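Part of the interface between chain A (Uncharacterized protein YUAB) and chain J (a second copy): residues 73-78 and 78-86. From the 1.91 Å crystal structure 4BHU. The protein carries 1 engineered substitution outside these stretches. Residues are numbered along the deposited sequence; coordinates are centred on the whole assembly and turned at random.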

# COMPACT_ATOMS: atom_id res chain seq x y z
N VAL A 73 -1.26 -17.45 26.06
CA VAL A 73 -0.51 -17.91 24.91
C VAL A 73 -0.19 -16.72 24.01
O VAL A 73 -1.08 -16.05 23.51
CB VAL A 73 -1.26 -19.01 24.11
CG1 VAL A 73 -0.45 -19.41 22.93
CG2 VAL A 73 -1.51 -20.24 24.99
N ARG A 74 1.11 -16.48 23.81
CA ARG A 74 1.60 -15.33 23.06
C ARG A 74 2.23 -15.72 21.72
O ARG A 74 2.98 -16.69 21.60
CB ARG A 74 2.65 -14.57 23.89
CG ARG A 74 3.27 -13.40 23.15
CD ARG A 74 4.33 -12.62 23.97
NE ARG A 74 3.75 -12.01 25.15
CZ ARG A 74 4.36 -11.09 25.90
NH1 ARG A 74 5.56 -10.64 25.58
NH2 ARG A 74 3.75 -10.63 26.97
N VAL A 75 1.89 -14.94 20.70
CA VAL A 75 2.67 -14.87 19.49
C VAL A 75 3.38 -13.52 19.56
O VAL A 75 2.73 -12.46 19.49
CB VAL A 75 1.79 -14.91 18.24
CG1 VAL A 75 2.59 -14.65 16.98
CG2 VAL A 75 1.08 -16.24 18.16
N PRO A 76 4.72 -13.55 19.71
CA PRO A 76 5.39 -12.28 20.04
C PRO A 76 5.50 -11.33 18.86
O PRO A 76 5.62 -10.15 19.11
CB PRO A 76 6.78 -12.74 20.50
CG PRO A 76 7.00 -14.07 19.85
CD PRO A 76 5.64 -14.70 19.69
N LEU A 77 5.47 -11.84 17.63
CA LEU A 77 5.42 -11.00 16.43
C LEU A 77 4.34 -11.60 15.53
O LEU A 77 4.57 -12.60 14.83
CB LEU A 77 6.78 -10.93 15.75
CG LEU A 77 7.09 -9.71 14.87
CD1 LEU A 77 8.56 -9.69 14.42
CD2 LEU A 77 6.21 -9.65 13.70
N ALA A 78 3.16 -11.00 15.57
CA ALA A 78 1.97 -11.59 14.97
C ALA A 78 1.54 -10.79 13.76
O ALA A 78 0.94 -9.71 13.89
CB ALA A 78 0.86 -11.63 16.02
N ALA J 78 15.50 -4.25 18.70
CA ALA J 78 15.10 -4.35 17.30
C ALA J 78 13.69 -4.93 17.23
O ALA J 78 13.23 -5.58 18.17
CB ALA J 78 16.07 -5.25 16.54
N LEU J 79 13.03 -4.75 16.09
CA LEU J 79 11.63 -5.16 15.96
C LEU J 79 11.40 -6.63 16.28
O LEU J 79 10.37 -7.01 16.84
CB LEU J 79 11.09 -4.81 14.58
CG LEU J 79 9.67 -5.28 14.31
CD1 LEU J 79 8.67 -4.64 15.29
CD2 LEU J 79 9.31 -4.96 12.91
N ASP J 80 12.36 -7.47 15.95
CA ASP J 80 12.20 -8.90 16.16
C ASP J 80 12.38 -9.34 17.63
O ASP J 80 12.06 -10.48 17.99
CB ASP J 80 13.18 -9.65 15.21
CG ASP J 80 14.61 -9.12 15.29
OD1 ASP J 80 14.88 -7.98 14.80
OD2 ASP J 80 15.47 -9.85 15.83
N LEU J 81 12.85 -8.43 18.48
CA LEU J 81 13.07 -8.74 19.90
C LEU J 81 11.96 -8.15 20.79
O LEU J 81 11.76 -8.59 21.93
CB LEU J 81 14.44 -8.19 20.35
CG LEU J 81 15.66 -8.64 19.54
CD1 LEU J 81 16.95 -7.98 20.04
CD2 LEU J 81 15.80 -10.14 19.56
N LEU J 82 11.24 -7.17 20.26
CA LEU J 82 10.32 -6.38 21.09
C LEU J 82 9.28 -7.16 21.83
O LEU J 82 8.91 -6.82 22.95
CB LEU J 82 9.56 -5.38 20.24
CG LEU J 82 9.94 -3.92 20.28
CD1 LEU J 82 8.92 -3.21 19.39
CD2 LEU J 82 9.96 -3.36 21.70
N GLY J 83 8.76 -8.21 21.19
CA GLY J 83 7.67 -8.95 21.77
C GLY J 83 8.08 -10.07 22.70
O GLY J 83 7.23 -10.79 23.18
N ALA J 84 9.37 -10.21 22.98
CA ALA J 84 9.79 -11.32 23.84
C ALA J 84 9.16 -11.25 25.23
O ALA J 84 9.06 -10.17 25.83
CB ALA J 84 11.31 -11.33 23.97
N GLY J 85 8.72 -12.40 25.75
CA GLY J 85 8.21 -12.46 27.11
C GLY J 85 9.32 -12.55 28.16
O GLY J 85 9.06 -12.37 29.36
N GLU J 86 10.55 -12.80 27.72
CA GLU J 86 11.63 -13.10 28.65
C GLU J 86 13.02 -12.88 28.06
O GLU J 86 13.26 -13.10 26.86
CB GLU J 86 11.45 -14.55 29.12
CG GLU J 86 12.58 -15.18 29.84
CD GLU J 86 12.27 -16.64 30.17
OE1 GLU J 86 11.33 -16.89 30.96
OE2 GLU J 86 12.95 -17.53 29.62
O HOH W 1 8.75 -8.76 18.36

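The contact is a small, backbone-centred one, in which one arginine hydrogen bond, a close approach of proline to glycine, a bridging water and a leucine side chain join a strand and the corner that follows it in chain A to a turn in chain J. Together the two stretches bury 268 Å², and their backbones come nearest where the CA atoms of P76(A) and G83(J) lie 4.4 Å apart.

The single direct hydrogen bond between the stretches runs from NH1 of R74(A) to the carbonyl O of G83(J), at 2.9 Å and with an N-H...O angle of 152°. R74(A) reaches it from the strand with its CA-to-CB bond pointing toward chain J; chi1 and chi2 are both t, which extends the chain, and chi3 is m. The carbonyl O of G83(J) lies at the edge of the guanidinium, near its plane, where the N-H groups point. NE and NH2 are hydrogen-bonded elsewhere in the structure, so this buried side chain has partners for all three of its nitrogens. The CA of G85(J) packs 3.6 Å from NH1 of R74(A).

The receiving segment is shaped by a type I turn from L81(J) to A84(J), closed by the 3.1 Å hydrogen bond from A84(J) N to L81(J) O. G83(J) lies within this turn, where its backbone meets P76(A) directly. The CA of G83(J) is 3.6 Å from P76(A) O, in a CA-H...O contact that is almost straight at 176°, while CB of P76(A) packs 3.3 Å from G83(J) O. Glycine suits this position because an ideal CB on G83(J) would lie just 2.0 Å from P76(A) O, a clear clash. The carbonyl O of G83(J) thus accepts the arginine hydrogen bond and also touches CB of P76(A).

A water sits between the two chains. Its O accepts a hydrogen bond from G83(J) N at 2.9 Å and lies 2.8 Å from L79(J) O, a carbonyl to which it can donate; the link from the water O to P76(A) O is weak, at 3.5 Å.

At the corner that chain A turns at P76(A) and L77(A), the buried leucine side chain makes van der Waals contact with the backbone of chain J. L77(A), with both chi angles t, extends toward chain J and places its CD1 4.0 Å from L79(J) O and 4.1 Å from the CA of D80(J). Its aliphatic side chain covers backbone there, and the CA-to-CB bond of D80(J) points away.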